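Local coordinates for C381 turret protein (Sulfolobus turreted icosahedral virus, PDB 4IND) that probably builds the turrets that project from the capsid of this archaeal virus, through a chain of three jelly-roll domains that assembles as five copies, at residues L173-K181 against T225-G234; E267-L278 against S364-Q375. All blocks are in the same frame, centred on the assembly; numbering follows the deposited sequence.

Contact 1: L173-K181 against T225-G234; sequences LRKGTYAIK and TFLVYLKITG. With 2HP (dihydrogenphosphate ion), chain B; 2HP (dihydrogenphosphate ion), chain Y.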
loop_
_atom_site.group_PDB
_atom_site.type_symbol
_atom_site.label_atom_id
_atom_site.label_comp_id
_atom_site.label_asym_id
_atom_site.label_seq_id
_atom_site.Cartn_x
_atom_site.Cartn_y
_atom_site.Cartn_z
ATOM N N LEU A 173 2.741 -17.983 4.043
ATOM C CA LEU A 173 2.590 -16.566 4.375
ATOM C C LEU A 173 3.428 -15.745 3.422
ATOM O O LEU A 173 4.607 -16.041 3.233
ATOM C CB LEU A 173 3.059 -16.291 5.802
ATOM C CG LEU A 173 2.352 -17.056 6.909
ATOM C CD1 LEU A 173 2.947 -16.670 8.266
ATOM C CD2 LEU A 173 0.857 -16.762 6.883
ATOM N N ARG A 174 2.846 -14.714 2.821
ATOM C CA ARG A 174 3.639 -13.862 1.943
ATOM C C ARG A 174 4.403 -12.899 2.841
ATOM O O ARG A 174 4.200 -12.894 4.049
ATOM C CB ARG A 174 2.738 -13.092 0.996
ATOM C CG ARG A 174 1.739 -12.237 1.744
ATOM C CD ARG A 174 1.204 -11.131 0.877
ATOM N NE ARG A 174 0.231 -10.340 1.610
ATOM C CZ ARG A 174 -1.079 -10.569 1.622
ATOM N NH1 ARG A 174 -1.607 -11.574 0.922
ATOM N NH2 ARG A 174 -1.865 -9.774 2.340
ATOM N N LYS A 175 5.250 -12.072 2.256
ATOM C CA LYS A 175 6.104 -11.182 3.040
ATOM C C LYS A 175 5.317 -10.367 4.051
ATOM O O LYS A 175 4.208 -9.893 3.787
ATOM C CB LYS A 175 6.924 -10.250 2.131
ATOM C CG LYS A 175 6.107 -9.208 1.372
ATOM C CD LYS A 175 6.980 -8.483 0.327
ATOM C CE LYS A 175 6.228 -7.345 -0.357
ATOM N NZ LYS A 175 5.984 -6.218 0.599
ATOM N N GLY A 176 5.906 -10.202 5.227
ATOM C CA GLY A 176 5.258 -9.475 6.308
ATOM C C GLY A 176 5.757 -9.992 7.640
ATOM O O GLY A 176 6.576 -10.902 7.685
ATOM N N THR A 177 5.298 -9.388 8.728
ATOM C CA THR A 177 5.525 -9.951 10.045
ATOM C C THR A 177 4.180 -10.383 10.584
ATOM O O THR A 177 3.177 -9.684 10.404
ATOM C CB THR A 177 6.178 -8.911 10.978
ATOM O OG1 THR A 177 7.445 -8.523 10.426
ATOM C CG2 THR A 177 6.387 -9.500 12.380
ATOM N N TYR A 178 4.143 -11.554 11.213
ATOM C CA TYR A 178 2.890 -12.125 11.671
ATOM C C TYR A 178 2.917 -12.548 13.120
ATOM O O TYR A 178 3.939 -13.000 13.634
ATOM C CB TYR A 178 2.565 -13.360 10.852
ATOM C CG TYR A 178 2.380 -13.102 9.377
ATOM C CD1 TYR A 178 1.112 -12.992 8.825
ATOM C CD2 TYR A 178 3.474 -12.971 8.535
ATOM C CE1 TYR A 178 0.932 -12.774 7.456
ATOM C CE2 TYR A 178 3.307 -12.753 7.161
ATOM C CZ TYR A 178 2.043 -12.646 6.638
ATOM O OH TYR A 178 1.865 -12.448 5.284
ATOM N N ALA A 179 1.770 -12.422 13.769
ATOM C CA ALA A 179 1.573 -13.001 15.092
ATOM C C ALA A 179 0.884 -14.341 14.891
ATOM O O ALA A 179 -0.048 -14.453 14.092
ATOM C CB ALA A 179 0.733 -12.098 15.957
ATOM N N ILE A 180 1.351 -15.365 15.601
ATOM C CA ILE A 180 0.637 -16.634 15.642
ATOM C C ILE A 180 0.247 -16.856 17.096
ATOM O O ILE A 180 1.112 -16.987 17.962
ATOM C CB ILE A 180 1.517 -17.773 15.174
ATOM C CG1 ILE A 180 1.883 -17.567 13.703
ATOM C CG2 ILE A 180 0.797 -19.104 15.366
ATOM C CD1 ILE A 180 2.944 -18.542 13.204
ATOM N N LYS A 181 -1.054 -16.839 17.358
ATOM C CA LYS A 181 -1.569 -16.942 18.706
ATOM C C LYS A 181 -2.334 -18.255 18.826
ATOM O O LYS A 181 -3.176 -18.591 17.976
ATOM C CB LYS A 181 -2.477 -15.747 19.040
ATOM C CG LYS A 181 -2.939 -15.708 20.497
ATOM C CD LYS A 181 -3.999 -14.628 20.732
ATOM C CE LYS A 181 -3.449 -13.224 20.454
ATOM N NZ LYS A 181 -4.471 -12.175 20.797
ATOM N N THR A 225 -2.076 -19.266 26.609
ATOM C CA THR A 225 -1.977 -18.818 25.224
ATOM C C THR A 225 -0.522 -18.777 24.794
ATOM O O THR A 225 0.314 -18.201 25.487
ATOM C CB THR A 225 -2.584 -17.407 25.051
ATOM O OG1 THR A 225 -3.919 -17.374 25.582
ATOM C CG2 THR A 225 -2.617 -17.019 23.573
ATOM N N PHE A 226 -0.217 -19.410 23.670
ATOM C CA PHE A 226 1.084 -19.227 23.036
ATOM C C PHE A 226 0.950 -18.042 22.087
ATOM O O PHE A 226 -0.069 -17.901 21.391
ATOM C CB PHE A 226 1.481 -20.461 22.222
ATOM C CG PHE A 226 1.694 -21.700 23.054
ATOM C CD1 PHE A 226 2.683 -21.738 24.027
ATOM C CD2 PHE A 226 0.921 -22.820 22.852
ATOM C CE1 PHE A 226 2.884 -22.886 24.785
ATOM C CE2 PHE A 226 1.117 -23.977 23.592
ATOM C CZ PHE A 226 2.092 -24.009 24.554
ATOM N N LEU A 227 1.956 -17.174 22.080
ATOM C CA LEU A 227 1.957 -16.022 21.187
ATOM C C LEU A 227 3.383 -15.821 20.739
ATOM O O LEU A 227 4.246 -15.422 21.532
ATOM C CB LEU A 227 1.455 -14.768 21.916
ATOM C CG LEU A 227 1.527 -13.461 21.115
ATOM C CD1 LEU A 227 0.867 -13.642 19.749
ATOM C CD2 LEU A 227 0.886 -12.306 21.857
ATOM N N VAL A 228 3.641 -16.124 19.481
ATOM C CA VAL A 228 4.966 -15.927 18.904
ATOM C C VAL A 228 4.847 -15.143 17.599
ATOM O O VAL A 228 3.752 -14.920 17.117
ATOM C CB VAL A 228 5.687 -17.264 18.666
ATOM C CG1 VAL A 228 5.863 -17.999 19.979
ATOM C CG2 VAL A 228 4.904 -18.116 17.680
ATOM N N TYR A 229 5.973 -14.697 17.058
ATOM C CA TYR A 229 5.929 -13.845 15.885
ATOM C C TYR A 229 6.942 -14.339 14.867
ATOM O O TYR A 229 8.022 -14.778 15.237
ATOM C CB TYR A 229 6.248 -12.394 16.285
ATOM C CG TYR A 229 5.374 -11.817 17.374
ATOM C CD1 TYR A 229 4.201 -11.143 17.073
ATOM C CD2 TYR A 229 5.733 -11.922 18.704
ATOM C CE1 TYR A 229 3.407 -10.584 18.084
ATOM C CE2 TYR A 229 4.941 -11.380 19.714
ATOM C CZ TYR A 229 3.776 -10.723 19.389
ATOM O OH TYR A 229 2.981 -10.182 20.366
ATOM N N LEU A 230 6.600 -14.249 13.586
ATOM C CA LEU A 230 7.511 -14.621 12.512
ATOM C C LEU A 230 7.714 -13.441 11.610
ATOM O O LEU A 230 6.739 -12.849 11.144
ATOM C CB LEU A 230 6.891 -15.728 11.639
ATOM C CG LEU A 230 6.678 -17.094 12.243
ATOM C CD1 LEU A 230 6.057 -18.027 11.177
ATOM C CD2 LEU A 230 8.012 -17.609 12.683
ATOM N N LYS A 231 8.969 -13.107 11.338
ATOM C CA LYS A 231 9.232 -12.149 10.276
ATOM C C LYS A 231 9.445 -12.884 8.957
ATOM O O LYS A 231 10.466 -13.544 8.750
ATOM C CB LYS A 231 10.428 -11.263 10.591
ATOM C CG LYS A 231 10.685 -10.259 9.452
ATOM C CD LYS A 231 11.847 -9.312 9.720
ATOM C CE LYS A 231 11.919 -8.311 8.574
ATOM N NZ LYS A 231 13.024 -7.343 8.720
ATOM N N ILE A 232 8.464 -12.807 8.072
ATOM C CA ILE A 232 8.593 -13.452 6.772
ATOM C C ILE A 232 9.195 -12.443 5.802
ATOM O O ILE A 232 8.513 -11.538 5.342
ATOM C CB ILE A 232 7.232 -13.928 6.250
ATOM C CG1 ILE A 232 6.567 -14.858 7.281
ATOM C CG2 ILE A 232 7.388 -14.625 4.876
ATOM C CD1 ILE A 232 7.334 -16.186 7.488
ATOM N N THR A 233 10.484 -12.578 5.534
ATOM C CA THR A 233 11.145 -11.734 4.536
ATOM C C THR A 233 10.446 -11.936 3.195
ATOM O O THR A 233 10.233 -10.990 2.437
ATOM C CB THR A 233 12.605 -12.125 4.396
ATOM O OG1 THR A 233 13.279 -11.846 5.624
ATOM C CG2 THR A 233 13.278 -11.356 3.255
ATOM N N GLY A 234 10.077 -13.177 2.918
ATOM C CA GLY A 234 9.445 -13.504 1.652
ATOM C C GLY A 234 10.123 -14.604 0.865
ATOM O O GLY A 234 9.525 -15.162 -0.072
HETATM P P 2HP B . 12.961 -5.137 11.548
HETATM O O1 2HP B . 13.504 -4.808 12.906
HETATM O O2 2HP B . 11.942 -6.201 11.844
HETATM O O3 2HP B . 14.122 -5.662 10.635
HETATM O O4 2HP B . 12.224 -3.922 10.914
HETATM P P 2HP Y . -7.945 -10.965 19.761
HETATM O O1 2HP Y . -7.227 -10.203 20.915
HETATM O O2 2HP Y . -7.837 -10.217 18.469
HETATM O O3 2HP Y . -9.417 -11.003 19.980
HETATM O O4 2HP Y . -7.333 -12.389 19.639
#
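The carbonyl L230 O takes a hydrogen bond from Y178 N at 2.9 Å and a weaker C-H...O contact from T177 CA, both on strand 176-181. This is an antiparallel pair in the second jelly-roll domain, G176, Y178 and I180 forming hydrogen-bonded pairs with I232, L230 and V228. The bond I232 N to G176 O is short at 2.7 Å but bent, where the chain turns into the strand through G176, at backbone angles natural only to glycine.

On the face of Y178, I180, V228, L230 and I232 the packing is apolar. I180 CD1 meets L230 CD1 at 3.8 Å, the two side chains crossing obliquely. With CG beside its own backbone N (chi1 -61°), Y178 lays its ring back along the strand start, where I232 CG1 comes up obliquely, 3.8 Å from CD2. L173 CD1 sits over one face toward the rim. At the far end of the ring, Y178 OH donates to R174 O at 2.7 Å from well above the carbonyl plane, anchoring the hydroxyl end of the ring.

The face of T177, A179, K181, L227, Y229 and K231 carries charge and reaches a neighbour: Y229 OH bonds D235 of the third subunit. K231, its chain fully extended, brings NZ 2.8 Å from O3 of one dihydrogenphosphate, which H296 also holds. K181 bends at chi3 (-63°) and sends NZ to O4 of another dihydrogenphosphate, while D235 O of the third subunit accepts from NZ and Y236 of that subunit makes a cation-pi contact with K181. Just before the bend, packing is tight: K181 CG lies 3.4 Å from T225 CG2.

Contact 2: E267-L278 against S364-Q375; sequences ENTNFVTQSVTL and SVTITLILVYEQ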
loop_
_atom_site.group_PDB
_atom_site.type_symbol
_atom_site.label_atom_id
_atom_site.label_comp_id
_atom_site.label_asym_id
_atom_site.label_seq_id
_atom_site.Cartn_x
_atom_site.Cartn_y
_atom_site.Cartn_z
ATOM N N GLU A 267 9.284 -4.711 21.296
ATOM C CA GLU A 267 8.893 -5.322 22.557
ATOM C C GLU A 267 9.509 -4.598 23.742
ATOM O O GLU A 267 8.875 -4.418 24.779
ATOM C CB GLU A 267 9.277 -6.798 22.559
ATOM C CG GLU A 267 8.598 -7.548 21.432
ATOM C CD GLU A 267 8.904 -9.036 21.434
ATOM O OE1 GLU A 267 8.081 -9.812 20.903
ATOM O OE2 GLU A 267 9.970 -9.432 21.953
ATOM N N ASN A 268 10.755 -4.177 23.575
ATOM C CA ASN A 268 11.419 -3.379 24.595
ATOM C C ASN A 268 12.739 -2.819 24.094
ATOM O O ASN A 268 13.291 -3.268 23.088
ATOM C CB ASN A 268 11.628 -4.182 25.883
ATOM C CG ASN A 268 12.299 -5.512 25.634
ATOM O OD1 ASN A 268 13.475 -5.573 25.311
ATOM N ND2 ASN A 268 11.558 -6.588 25.785
ATOM N N THR A 269 13.240 -1.814 24.794
ATOM C CA THR A 269 14.494 -1.192 24.409
ATOM C C THR A 269 15.280 -1.127 25.698
ATOM O O THR A 269 14.719 -0.796 26.732
ATOM C CB THR A 269 14.265 0.209 23.836
ATOM O OG1 THR A 269 13.327 0.141 22.745
ATOM C CG2 THR A 269 15.584 0.826 23.350
ATOM N N ASN A 270 16.557 -1.492 25.647
ATOM C CA ASN A 270 17.321 -1.712 26.862
ATOM C C ASN A 270 18.730 -1.180 26.754
ATOM O O ASN A 270 19.377 -1.305 25.709
ATOM C CB ASN A 270 17.382 -3.205 27.188
ATOM C CG ASN A 270 16.022 -3.773 27.560
ATOM O OD1 ASN A 270 15.511 -3.525 28.645
ATOM N ND2 ASN A 270 15.436 -4.537 26.658
ATOM N N PHE A 271 19.177 -0.568 27.843
ATOM C CA PHE A 271 20.561 -0.228 28.057
ATOM C C PHE A 271 21.092 -1.338 28.954
ATOM O O PHE A 271 20.580 -1.555 30.055
ATOM C CB PHE A 271 20.632 1.117 28.781
ATOM C CG PHE A 271 22.021 1.569 29.125
ATOM C CD1 PHE A 271 22.614 2.610 28.415
ATOM C CD2 PHE A 271 22.726 0.991 30.174
ATOM C CE1 PHE A 271 23.898 3.065 28.737
ATOM C CE2 PHE A 271 24.019 1.437 30.511
ATOM C CZ PHE A 271 24.602 2.477 29.790
ATOM N N VAL A 272 22.116 -2.044 28.489
ATOM C CA VAL A 272 22.641 -3.174 29.245
ATOM C C VAL A 272 24.145 -3.070 29.372
ATOM O O VAL A 272 24.819 -2.437 28.555
ATOM C CB VAL A 272 22.216 -4.535 28.632
ATOM C CG1 VAL A 272 22.875 -4.750 27.286
ATOM C CG2 VAL A 272 22.575 -5.668 29.577
ATOM N N THR A 273 24.671 -3.679 30.422
ATOM C CA THR A 273 26.090 -3.586 30.711
ATOM C C THR A 273 26.635 -4.984 30.972
ATOM O O THR A 273 25.935 -5.844 31.514
ATOM C CB THR A 273 26.351 -2.675 31.926
ATOM O OG1 THR A 273 27.736 -2.333 31.968
ATOM C CG2 THR A 273 25.969 -3.379 33.212
ATOM N N GLN A 274 27.882 -5.212 30.582
ATOM C CA GLN A 274 28.489 -6.519 30.753
ATOM C C GLN A 274 29.980 -6.356 30.957
ATOM O O GLN A 274 30.650 -5.731 30.143
ATOM C CB GLN A 274 28.214 -7.379 29.518
ATOM C CG GLN A 274 28.900 -8.734 29.534
ATOM C CD GLN A 274 28.338 -9.651 30.595
ATOM O OE1 GLN A 274 27.123 -9.770 30.746
ATOM N NE2 GLN A 274 29.222 -10.301 31.345
ATOM N N SER A 275 30.501 -6.910 32.047
ATOM C CA SER A 275 31.935 -6.868 32.295
ATOM C C SER A 275 32.619 -8.148 31.854
ATOM O O SER A 275 32.026 -9.229 31.878
ATOM C CB SER A 275 32.232 -6.600 33.767
ATOM O OG SER A 275 31.995 -5.242 34.076
ATOM N N VAL A 276 33.872 -8.008 31.439
ATOM C CA VAL A 276 34.676 -9.149 31.022
ATOM C C VAL A 276 36.066 -8.973 31.585
ATOM O O VAL A 276 36.682 -7.915 31.429
ATOM C CB VAL A 276 34.749 -9.268 29.495
ATOM C CG1 VAL A 276 35.716 -10.370 29.108
ATOM C CG2 VAL A 276 33.370 -9.546 28.930
ATOM N N THR A 277 36.558 -10.004 32.259
ATOM C CA THR A 277 37.887 -9.952 32.841
ATOM C C THR A 277 38.870 -10.736 31.996
ATOM O O THR A 277 38.658 -11.918 31.711
ATOM C CB THR A 277 37.890 -10.478 34.283
ATOM O OG1 THR A 277 37.118 -9.599 35.107
ATOM C CG2 THR A 277 39.300 -10.541 34.821
ATOM N N LEU A 278 39.949 -10.069 31.598
ATOM C CA LEU A 278 40.916 -10.649 30.679
ATOM C C LEU A 278 42.209 -10.948 31.401
ATOM O O LEU A 278 42.735 -10.105 32.126
ATOM C CB LEU A 278 41.177 -9.693 29.508
ATOM C CG LEU A 278 39.949 -9.302 28.678
ATOM C CD1 LEU A 278 40.271 -8.162 27.718
ATOM C CD2 LEU A 278 39.396 -10.503 27.922
ATOM N N SER A 364 45.361 -9.016 35.417
ATOM C CA SER A 364 44.149 -9.078 34.614
ATOM C C SER A 364 43.600 -7.678 34.357
ATOM O O SER A 364 43.855 -6.752 35.124
ATOM C CB SER A 364 43.095 -9.950 35.301
ATOM O OG SER A 364 42.655 -9.356 36.510
ATOM N N VAL A 365 42.859 -7.534 33.260
ATOM C CA VAL A 365 42.215 -6.273 32.912
ATOM C C VAL A 365 40.721 -6.513 32.777
ATOM O O VAL A 365 40.294 -7.479 32.136
ATOM C CB VAL A 365 42.721 -5.734 31.567
ATOM C CG1 VAL A 365 42.230 -4.309 31.345
ATOM C CG2 VAL A 365 44.227 -5.795 31.497
ATOM N N THR A 366 39.927 -5.633 33.378
ATOM C CA THR A 366 38.479 -5.745 33.289
ATOM C C THR A 366 37.921 -4.613 32.439
ATOM O O THR A 366 38.139 -3.436 32.725
ATOM C CB THR A 366 37.811 -5.726 34.686
ATOM O OG1 THR A 366 38.193 -6.893 35.422
ATOM C CG2 THR A 366 36.294 -5.699 34.549
ATOM N N ILE A 367 37.208 -4.981 31.385
ATOM C CA ILE A 367 36.550 -4.009 30.531
ATOM C C ILE A 367 35.049 -4.152 30.680
ATOM O O ILE A 367 34.549 -5.219 31.030
ATOM C CB ILE A 367 36.924 -4.219 29.067
ATOM C CG1 ILE A 367 36.546 -5.632 28.636
ATOM C CG2 ILE A 367 38.414 -3.995 28.855
ATOM C CD1 ILE A 367 36.801 -5.900 27.172
ATOM N N THR A 368 34.332 -3.072 30.416
ATOM C CA THR A 368 32.890 -3.086 30.561
ATOM C C THR A 368 32.243 -2.596 29.289
ATOM O O THR A 368 32.533 -1.488 28.829
ATOM C CB THR A 368 32.446 -2.222 31.743
ATOM O OG1 THR A 368 32.993 -2.765 32.953
ATOM C CG2 THR A 368 30.921 -2.195 31.847
ATOM N N LEU A 369 31.383 -3.442 28.720
ATOM C CA LEU A 369 30.640 -3.122 27.530
ATOM C C LEU A 369 29.289 -2.562 27.953
ATOM O O LEU A 369 28.636 -3.103 28.836
ATOM C CB LEU A 369 30.422 -4.389 26.697
ATOM C CG LEU A 369 29.458 -4.282 25.519
ATOM C CD1 LEU A 369 30.050 -3.388 24.459
ATOM C CD2 LEU A 369 29.121 -5.669 24.941
ATOM N N ILE A 370 28.882 -1.459 27.342
ATOM C CA ILE A 370 27.502 -1.027 27.453
ATOM C C ILE A 370 26.898 -1.067 26.059
ATOM O O ILE A 370 27.586 -0.842 25.052
ATOM C CB ILE A 370 27.347 0.365 28.088
ATOM C CG1 ILE A 370 27.866 1.446 27.153
ATOM C CG2 ILE A 370 28.066 0.449 29.422
ATOM C CD1 ILE A 370 27.987 2.790 27.834
ATOM N N LEU A 371 25.613 -1.375 26.010
ATOM C CA LEU A 371 24.933 -1.604 24.752
ATOM C C LEU A 371 23.498 -1.114 24.891
ATOM O O LEU A 371 22.857 -1.332 25.927
ATOM C CB LEU A 371 24.992 -3.096 24.420
ATOM C CG LEU A 371 24.221 -3.604 23.209
ATOM C CD1 LEU A 371 24.775 -2.980 21.940
ATOM C CD2 LEU A 371 24.288 -5.124 23.143
ATOM N N VAL A 372 23.020 -0.394 23.879
ATOM C CA VAL A 372 21.609 -0.066 23.784
ATOM C C VAL A 372 21.069 -0.822 22.592
ATOM O O VAL A 372 21.623 -0.725 21.496
ATOM C CB VAL A 372 21.381 1.436 23.574
ATOM C CG1 VAL A 372 19.905 1.698 23.342
ATOM C CG2 VAL A 372 21.882 2.212 24.790
ATOM N N TYR A 373 19.991 -1.572 22.800
ATOM C CA TYR A 373 19.417 -2.374 21.716
ATOM C C TYR A 373 17.914 -2.431 21.865
ATOM O O TYR A 373 17.378 -2.215 22.968
ATOM C CB TYR A 373 19.986 -3.792 21.743
ATOM C CG TYR A 373 19.474 -4.624 22.895
ATOM C CD1 TYR A 373 18.343 -5.415 22.757
ATOM C CD2 TYR A 373 20.119 -4.621 24.125
ATOM C CE1 TYR A 373 17.874 -6.181 23.810
ATOM C CE2 TYR A 373 19.654 -5.386 25.185
ATOM C CZ TYR A 373 18.527 -6.150 25.018
ATOM O OH TYR A 373 18.051 -6.906 26.055
ATOM N N GLU A 374 17.233 -2.721 20.766
ATOM C CA GLU A 374 15.811 -2.966 20.796
ATOM C C GLU A 374 15.594 -4.452 20.574
ATOM O O GLU A 374 16.327 -5.087 19.813
ATOM C CB GLU A 374 15.103 -2.197 19.669
ATOM C CG GLU A 374 15.292 -0.688 19.677
ATOM C CD GLU A 374 14.623 -0.010 18.473
ATOM O OE1 GLU A 374 14.338 1.204 18.540
ATOM O OE2 GLU A 374 14.386 -0.692 17.450
ATOM N N GLN A 375 14.596 -5.011 21.246
ATOM C CA GLN A 375 14.117 -6.355 20.903
ATOM C C GLN A 375 12.825 -6.188 20.126
ATOM O O GLN A 375 11.890 -5.520 20.588
ATOM C CB GLN A 375 13.884 -7.180 22.169
ATOM C CG GLN A 375 13.307 -8.568 21.887
ATOM C CD GLN A 375 13.402 -9.482 23.090
ATOM O OE1 GLN A 375 13.723 -9.043 24.191
ATOM N NE2 GLN A 375 13.139 -10.763 22.882
HETATM O O HOH W 1 12.908 1.837 20.765
#
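A classic beta bulge starts this antiparallel pair in the third jelly-roll domain, formed by the strand outermost in its own chain and its neighbour: E267 N and N268 N both face Q375 O, E267 N at 2.8 Å and N268 N by a weak bond. From there the ladder runs regularly to L278 and V365.

On the face of T269, F271 and E374, a water links T269 OG1 to E374 OE1, donating to the carboxylate over 2.7 Å. F271 CD1 touches V372 CG2 and CZ rests against I370 CB, while W331 of the third subunit meets the ring edge-to-face. Farther along the same face, the threonine and serine side chains pair across non-hydrogen-bonded positions: S275 OG and T368 OG1 share a hydrogen bond of 2.9 Å, and so do T277 OG1 and T366 OG1.

The opposite face becomes apolar toward V276, L278, V365 and I367, where L278 packs on V311. Nearer the bulge, Y373 CG stands between backbone N and carbonyl carbon (chi1 72°), swinging the ring across to the other strand. N270 CB approaches it obliquely, 3.7 Å from CE2, and V272 CG1 reaches its edge near the ring plane, 3.9 Å from CE2.

In the fold
Both contacts join antiparallel neighbours in jelly-roll sheets, but in successive domains, their centres about 29 Å apart. In each sheet one partner is the outermost strand within the chain: 221-232 in contact 1, 266-278 in contact 2. Contact 1 lies near the middle of the chain and is mostly buried; two of its lysines, K181 and K231, run out to bound dihydrogenphosphate ions. Contact 2, far from the chain centre, is longer and only partly buried, and one more exposed part of it pairs neutral hydroxyls across the strands. The two meet where Y229 CE2 packs against E267 OE1. The third subunit touches both.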